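Local structure of SmhB (Serratia marcescens, 6ZZ5) at residues D137-Q142 with I260-R265; I169-I173 with S236-R240; S208-M213 with V256-I260. The protein is the B component of Smh, a tripartite alpha-pore-forming toxin, here in its soluble form, and probably inserts into target membranes as part of the assembled pore. All blocks are in the same frame, centred on the assembly; numbering follows the deposited sequence.

Interaction 1: residues D137-Q142 with I260-R265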
# COMPACT_ATOMS: atom_id res chain seq x y z
N ASP A 137 1.64 17.14 -8.37
CA ASP A 137 1.07 16.80 -9.70
C ASP A 137 -0.45 16.65 -9.55
O ASP A 137 -1.17 17.16 -10.41
CB ASP A 137 1.75 15.59 -10.38
CG ASP A 137 3.15 15.85 -10.90
OD1 ASP A 137 3.56 17.02 -11.00
OD2 ASP A 137 3.87 14.87 -11.09
N SER A 138 -0.97 15.96 -8.53
CA SER A 138 -2.43 15.74 -8.40
C SER A 138 -3.12 17.08 -8.13
O SER A 138 -4.23 17.27 -8.68
CB SER A 138 -2.78 14.71 -7.31
OG SER A 138 -2.37 15.19 -6.07
N ASN A 139 -2.48 18.03 -7.43
CA ASN A 139 -3.12 19.35 -7.19
C ASN A 139 -3.13 20.15 -8.51
O ASN A 139 -4.18 20.75 -8.81
CB ASN A 139 -2.52 20.12 -6.02
CG ASN A 139 -3.09 19.58 -4.71
OD1 ASN A 139 -4.15 20.05 -4.30
ND2 ASN A 139 -2.38 18.65 -4.05
N ASN A 140 -2.02 20.19 -9.24
CA ASN A 140 -1.99 20.92 -10.54
C ASN A 140 -3.02 20.32 -11.52
O ASN A 140 -3.64 21.10 -12.21
CB ASN A 140 -0.57 21.01 -11.11
CG ASN A 140 0.18 22.12 -10.42
OD1 ASN A 140 -0.25 23.28 -10.43
ND2 ASN A 140 1.28 21.81 -9.79
N TYR A 141 -3.20 19.00 -11.52
CA TYR A 141 -4.17 18.29 -12.39
C TYR A 141 -5.56 18.90 -12.19
O TYR A 141 -6.27 19.08 -13.19
CB TYR A 141 -4.18 16.77 -12.19
CG TYR A 141 -5.25 16.10 -13.03
CD1 TYR A 141 -5.00 15.68 -14.31
CD2 TYR A 141 -6.56 16.05 -12.58
CE1 TYR A 141 -6.01 15.19 -15.12
CE2 TYR A 141 -7.60 15.57 -13.37
CZ TYR A 141 -7.32 15.14 -14.65
OH TYR A 141 -8.31 14.61 -15.44
N GLN A 142 -5.98 19.17 -10.96
CA GLN A 142 -7.36 19.69 -10.71
C GLN A 142 -7.61 20.99 -11.47
O GLN A 142 -8.74 21.22 -11.84
CB GLN A 142 -7.61 19.91 -9.21
CG GLN A 142 -7.77 18.62 -8.43
CD GLN A 142 -8.83 17.70 -9.02
OE1 GLN A 142 -8.56 16.58 -9.40
NE2 GLN A 142 -10.05 18.18 -9.10
N ILE A 260 -10.68 11.03 -13.33
CA ILE A 260 -9.21 10.89 -13.40
C ILE A 260 -8.59 11.69 -12.26
O ILE A 260 -7.65 11.16 -11.66
CB ILE A 260 -8.70 11.27 -14.79
CG1 ILE A 260 -9.07 10.15 -15.77
CG2 ILE A 260 -7.21 11.50 -14.78
CD1 ILE A 260 -9.07 10.58 -17.17
N GLY A 261 -9.09 12.90 -11.99
CA GLY A 261 -8.61 13.74 -10.88
C GLY A 261 -8.74 13.02 -9.53
O GLY A 261 -7.78 13.06 -8.73
N SER A 262 -9.86 12.38 -9.27
CA SER A 262 -10.10 11.63 -8.01
C SER A 262 -9.11 10.47 -7.98
O SER A 262 -8.59 10.24 -6.92
CB SER A 262 -11.51 11.13 -7.87
OG SER A 262 -12.42 12.21 -7.88
N GLY A 263 -8.83 9.85 -9.14
CA GLY A 263 -7.85 8.75 -9.23
C GLY A 263 -6.45 9.24 -8.93
O GLY A 263 -5.69 8.50 -8.29
N TYR A 264 -6.09 10.42 -9.40
CA TYR A 264 -4.75 11.00 -9.23
C TYR A 264 -4.59 11.37 -7.74
O TYR A 264 -3.54 11.04 -7.12
CB TYR A 264 -4.57 12.17 -10.20
CG TYR A 264 -3.17 12.47 -10.69
CD1 TYR A 264 -2.05 12.04 -10.02
CD2 TYR A 264 -2.99 13.19 -11.85
CE1 TYR A 264 -0.78 12.30 -10.49
CE2 TYR A 264 -1.71 13.40 -12.37
CZ TYR A 264 -0.61 12.97 -11.69
OH TYR A 264 0.64 13.17 -12.16
N ARG A 265 -5.60 12.02 -7.16
CA ARG A 265 -5.58 12.37 -5.71
C ARG A 265 -5.54 11.09 -4.89
O ARG A 265 -4.81 11.08 -3.92
CB ARG A 265 -6.73 13.33 -5.36
CG ARG A 265 -6.34 14.74 -5.85
CD ARG A 265 -7.29 15.91 -5.51
NE ARG A 265 -8.53 15.66 -6.22
CZ ARG A 265 -9.64 15.13 -5.71
NH1 ARG A 265 -9.65 14.79 -4.44
NH2 ARG A 265 -10.70 14.96 -6.50
O HOH W 1 -11.72 15.46 -9.59
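Tyr141 and Tyr264 each carry CG opposite the backbone N (chi1 176° and -151°), which sends both rings across the gap between their helices. The rings meet obliquely, with planes 52° apart. Tyr141 CB lies 3.8 Å from Tyr264 CD2. The CD2-CE2 side of the Tyr141 ring lies against Gly261, with CE2 3.3 Å from Gly261 CA. Gly261 has no side chain, which lets both this ring and Gln142 OE1 come close to the backbone. Tyr141 OH reaches Ile260 CG2 and is hydrogen-bonded to Ala257 O. One face of the Tyr264 ring lies against the helix 99-151 backbone. There Ser138 CA makes a CH-pi contact, 4.1 Å from the ring centroid. Tyr264 OH ends beside Asp137 CB, while Asp137 OD2 is hydrogen-bonded to His60 NE2.

The segments run antiparallel here and lie on the long helices 99-151 and 252-300 of the helical bundle of an HBL-family toxin. Helix 44-92 packs against both tyrosines.

A polar bridge lies beside the aromatic pair. Gln142 bends at chi2, and its OE1 takes a weak but straight hydrogen bond from Arg265 NE at 3.3 Å. The amide and guanidinium planes are nearly perpendicular, with OE1 at the guanidinium edge. A water accepts from both Gln142 NE2 and Arg265 NH2. Arg265 NH1 turns to a salt bridge with Asp167.

Interaction 2: residues I169-I173 with S236-R240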
# COMPACT_ATOMS: atom_id res chain seq x y z
N ILE A 169 -16.54 9.21 -0.08
CA ILE A 169 -16.79 7.75 -0.27
C ILE A 169 -15.44 7.05 -0.45
O ILE A 169 -15.36 5.90 -0.00
CB ILE A 169 -17.78 7.41 -1.38
CG1 ILE A 169 -18.35 6.02 -1.14
CG2 ILE A 169 -17.11 7.56 -2.74
CD1 ILE A 169 -19.11 5.85 0.18
N ASN A 170 -14.43 7.70 -1.05
CA ASN A 170 -13.08 7.10 -1.24
C ASN A 170 -12.49 6.77 0.12
O ASN A 170 -11.81 5.74 0.22
CB ASN A 170 -12.14 7.98 -2.08
CG ASN A 170 -12.38 7.83 -3.55
OD1 ASN A 170 -12.95 6.84 -3.99
ND2 ASN A 170 -12.00 8.84 -4.33
N ALA A 171 -12.74 7.57 1.16
CA ALA A 171 -12.29 7.25 2.53
C ALA A 171 -12.85 5.90 2.98
O ALA A 171 -12.15 5.12 3.59
CB ALA A 171 -12.68 8.38 3.47
N ALA A 172 -14.13 5.65 2.75
CA ALA A 172 -14.80 4.40 3.13
C ALA A 172 -14.20 3.24 2.31
O ALA A 172 -13.96 2.17 2.83
CB ALA A 172 -16.29 4.57 2.91
N ILE A 173 -14.02 3.41 1.03
CA ILE A 173 -13.51 2.33 0.15
C ILE A 173 -12.10 2.00 0.60
O ILE A 173 -11.80 0.80 0.81
CB ILE A 173 -13.55 2.72 -1.34
CG1 ILE A 173 -15.00 2.95 -1.78
CG2 ILE A 173 -12.86 1.64 -2.17
CD1 ILE A 173 -15.12 3.52 -3.19
N SER A 236 -19.44 -0.04 -0.22
CA SER A 236 -18.73 1.21 -0.57
C SER A 236 -18.54 1.32 -2.08
O SER A 236 -18.69 2.41 -2.58
CB SER A 236 -17.45 1.35 0.23
OG SER A 236 -16.46 0.34 0.00
N LEU A 237 -18.21 0.25 -2.80
CA LEU A 237 -18.05 0.34 -4.29
C LEU A 237 -19.39 0.73 -4.93
O LEU A 237 -19.40 1.55 -5.82
CB LEU A 237 -17.58 -0.99 -4.85
CG LEU A 237 -16.26 -1.53 -4.37
CD1 LEU A 237 -15.93 -2.82 -5.12
CD2 LEU A 237 -15.13 -0.51 -4.54
N SER A 238 -20.50 0.14 -4.52
CA SER A 238 -21.84 0.50 -5.04
C SER A 238 -22.18 1.95 -4.64
O SER A 238 -22.81 2.65 -5.43
CB SER A 238 -22.89 -0.43 -4.54
OG SER A 238 -22.72 -1.68 -5.16
N ALA A 239 -21.79 2.36 -3.42
CA ALA A 239 -22.03 3.75 -2.96
C ALA A 239 -21.35 4.70 -3.95
O ALA A 239 -21.98 5.70 -4.36
CB ALA A 239 -21.56 3.90 -1.52
N ARG A 240 -20.09 4.45 -4.31
CA ARG A 240 -19.37 5.37 -5.24
C ARG A 240 -20.13 5.43 -6.57
O ARG A 240 -20.33 6.53 -7.16
CB ARG A 240 -17.92 4.91 -5.46
CG ARG A 240 -17.20 5.76 -6.50
CD ARG A 240 -15.69 5.50 -6.58
NE ARG A 240 -15.47 4.10 -6.92
CZ ARG A 240 -14.35 3.42 -6.80
NH1 ARG A 240 -13.27 4.01 -6.36
NH2 ARG A 240 -14.30 2.15 -7.11
O HOH W 2 -12.63 6.76 -6.47
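Ile169-Ile173 and Ser236-Arg240 are helix turns that run antiparallel, with their axes 9.2 Å apart at closest approach and 159° between their directions. The nearest CA atoms are those of Ile173 and Ser236 at one end and of Ile169 and Arg240 at the other.

Ile169 sends its two branches to different partners. CG1 stands opposite the backbone N (chi1 -158°) and carries CD1 to Ala239 CB, 3.6 Å away. The CG2 methyl instead rests 3.9 Å from Arg240 CB. Ile173 also divides its contacts. Its CG1 packs on Ser236, 3.5 Å from OG, and its CG2 meets Leu237 CD2. Its CD1 sits over one face of the Arg240 guanidinium, 3.7 Å from CZ and displaced toward the rim. The isoleucine thus covers part of a flat charged group with a methyl.

The contact pairs helix 156-184, part of the HBL-family helical bundle, with the short helix 230-245, which follows the sheet strands. The chain between them contains the strands 191-196, 216-221 and 227-228 of the small mixed sheet. Helix 349-359 also packs on this region, through Leu237 and Arg240.

The polar link across the contact is indirect. Asn170 OD1 accepts from a water, which in turn accepts from Arg240 NH1 at 2.8 Å. The Asn170 amide and the guanidinium are steeply inclined to each other, with planes 77° apart. Arg240 NH1 also donates to Gly214 O, just before strand 216-221.

Interaction 3: residues S208-M213 with V256-I260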
# COMPACT_ATOMS: atom_id res chain seq x y z
N SER A 208 -17.87 9.02 -23.76
CA SER A 208 -17.35 9.02 -22.36
C SER A 208 -16.38 7.84 -22.13
O SER A 208 -16.82 6.69 -22.11
CB SER A 208 -18.52 9.02 -21.39
OG SER A 208 -18.18 9.69 -20.19
N THR A 209 -15.09 8.09 -21.91
CA THR A 209 -14.05 7.06 -21.61
C THR A 209 -14.30 6.44 -20.23
O THR A 209 -14.49 7.19 -19.28
CB THR A 209 -12.67 7.72 -21.66
OG1 THR A 209 -12.50 8.19 -22.99
CG2 THR A 209 -11.53 6.79 -21.29
N PRO A 210 -14.23 5.11 -20.05
CA PRO A 210 -14.41 4.52 -18.73
C PRO A 210 -13.15 4.84 -17.92
O PRO A 210 -12.07 4.80 -18.50
CB PRO A 210 -14.43 3.01 -18.95
CG PRO A 210 -13.69 2.81 -20.29
CD PRO A 210 -13.96 4.08 -21.08
N VAL A 211 -13.33 5.10 -16.63
CA VAL A 211 -12.19 5.43 -15.74
C VAL A 211 -12.05 4.31 -14.72
O VAL A 211 -12.93 4.13 -13.88
CB VAL A 211 -12.35 6.83 -15.12
CG1 VAL A 211 -11.25 7.16 -14.14
CG2 VAL A 211 -12.40 7.88 -16.22
N VAL A 212 -10.94 3.59 -14.82
CA VAL A 212 -10.61 2.48 -13.91
C VAL A 212 -9.60 2.98 -12.87
O VAL A 212 -9.23 2.24 -12.01
CB VAL A 212 -10.09 1.25 -14.68
CG1 VAL A 212 -11.08 0.77 -15.72
CG2 VAL A 212 -8.78 1.51 -15.38
N MET A 213 -9.09 4.18 -13.00
CA MET A 213 -8.11 4.76 -12.07
C MET A 213 -8.74 4.88 -10.68
O MET A 213 -9.77 5.53 -10.55
CB MET A 213 -7.70 6.15 -12.54
CG MET A 213 -6.38 6.56 -12.01
SD MET A 213 -5.82 8.15 -12.72
CE MET A 213 -6.39 7.89 -14.36
N VAL A 256 -15.52 12.50 -16.77
CA VAL A 256 -14.29 11.72 -17.04
C VAL A 256 -13.09 12.46 -16.44
O VAL A 256 -12.29 11.82 -15.73
CB VAL A 256 -14.16 11.45 -18.54
CG1 VAL A 256 -12.81 10.87 -18.88
CG2 VAL A 256 -15.29 10.55 -19.03
N ALA A 257 -12.93 13.76 -16.69
CA ALA A 257 -11.77 14.53 -16.19
C ALA A 257 -11.76 14.46 -14.66
O ALA A 257 -10.66 14.29 -14.06
CB ALA A 257 -11.82 15.95 -16.66
N SER A 258 -12.94 14.59 -14.05
CA SER A 258 -13.13 14.63 -12.58
C SER A 258 -12.71 13.26 -12.01
O SER A 258 -12.05 13.21 -10.95
CB SER A 258 -14.57 14.90 -12.21
OG SER A 258 -14.76 14.85 -10.80
N GLN A 259 -13.15 12.20 -12.68
CA GLN A 259 -12.87 10.81 -12.23
C GLN A 259 -11.35 10.57 -12.29
O GLN A 259 -10.79 10.02 -11.35
CB GLN A 259 -13.66 9.81 -13.05
CG GLN A 259 -15.14 9.80 -12.71
CD GLN A 259 -15.99 9.04 -13.70
OE1 GLN A 259 -15.48 8.55 -14.70
NE2 GLN A 259 -17.28 8.94 -13.44
N ILE A 260 -10.68 11.03 -13.33
CA ILE A 260 -9.21 10.89 -13.40
C ILE A 260 -8.59 11.69 -12.26
O ILE A 260 -7.65 11.16 -11.66
CB ILE A 260 -8.70 11.27 -14.79
CG1 ILE A 260 -9.07 10.15 -15.77
CG2 ILE A 260 -7.21 11.50 -14.78
CD1 ILE A 260 -9.07 10.58 -17.17
O HOH W 3 -16.09 5.39 -15.49
O HOH W 4 -11.51 7.47 -10.18
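Val211 and Met213 make the apolar contacts with one side of the helix turn 256-260. The CB of Val211 points toward the helix, and its two methyls straddle Gln259 CB. Its CG2 touches Val256 CG1 at 4.0 Å, and its CG1 lies at the same distance from Ile260 CG1. CG1 also approaches Gln259 CB at 3.7 Å. Met213 extends through chi1 and chi2, then bends at chi3 (-39°). This turn brings its CE methyl to Ile260, 3.7 Å from CG2 and close to CG1 as well. At the other end of the segment, the Val256 CG2 methyl lies beside Thr209 O and Ser208 OG.

The segment 208-213 has no regular secondary structure. It belongs to the connection between strands 191-196 and 216-221, antiparallel neighbours in the sheet. Here that connection runs along helix 252-300 in the bundle. Gln32 holds it from another loop, through hydrogen bonds to Pro210 O and to the backbone N atoms of Val212 and Met213.

Two waters provide the polar links between the segments. One donates to Met213 O at 2.6 Å and to Gln259 O at 2.9 Å, so it joins two backbone carbonyls. The other accepts from Val211 N and donates a weak hydrogen bond to Gln259 OE1. The Gln259 chain is extended beyond CG, and OE1 also lies against the Val211 CG2 methyl.

Interactions 1 and 3 are neighbours on helix 252-300, with centres about 11 Å apart. They share Ile260, and Met213 of interaction 3 also packs on Gly263 and Tyr264 of interaction 1. Interaction 2 is centred about 18 Å from interaction 1 and about 16 Å from interaction 3. It touches interaction 1 where Asn170 packs on Ser262. Along the chain, interactions 2 and 3 both nest inside the loop closed by interaction 1, and their own segments alternate. Helix 99-151 is followed by helix 156-184, and helix 230-245 by helix 252-300. The three contacts thus connect the long helical bundle, the strand-bearing region and the short helix 230-245 in the soluble toxin component.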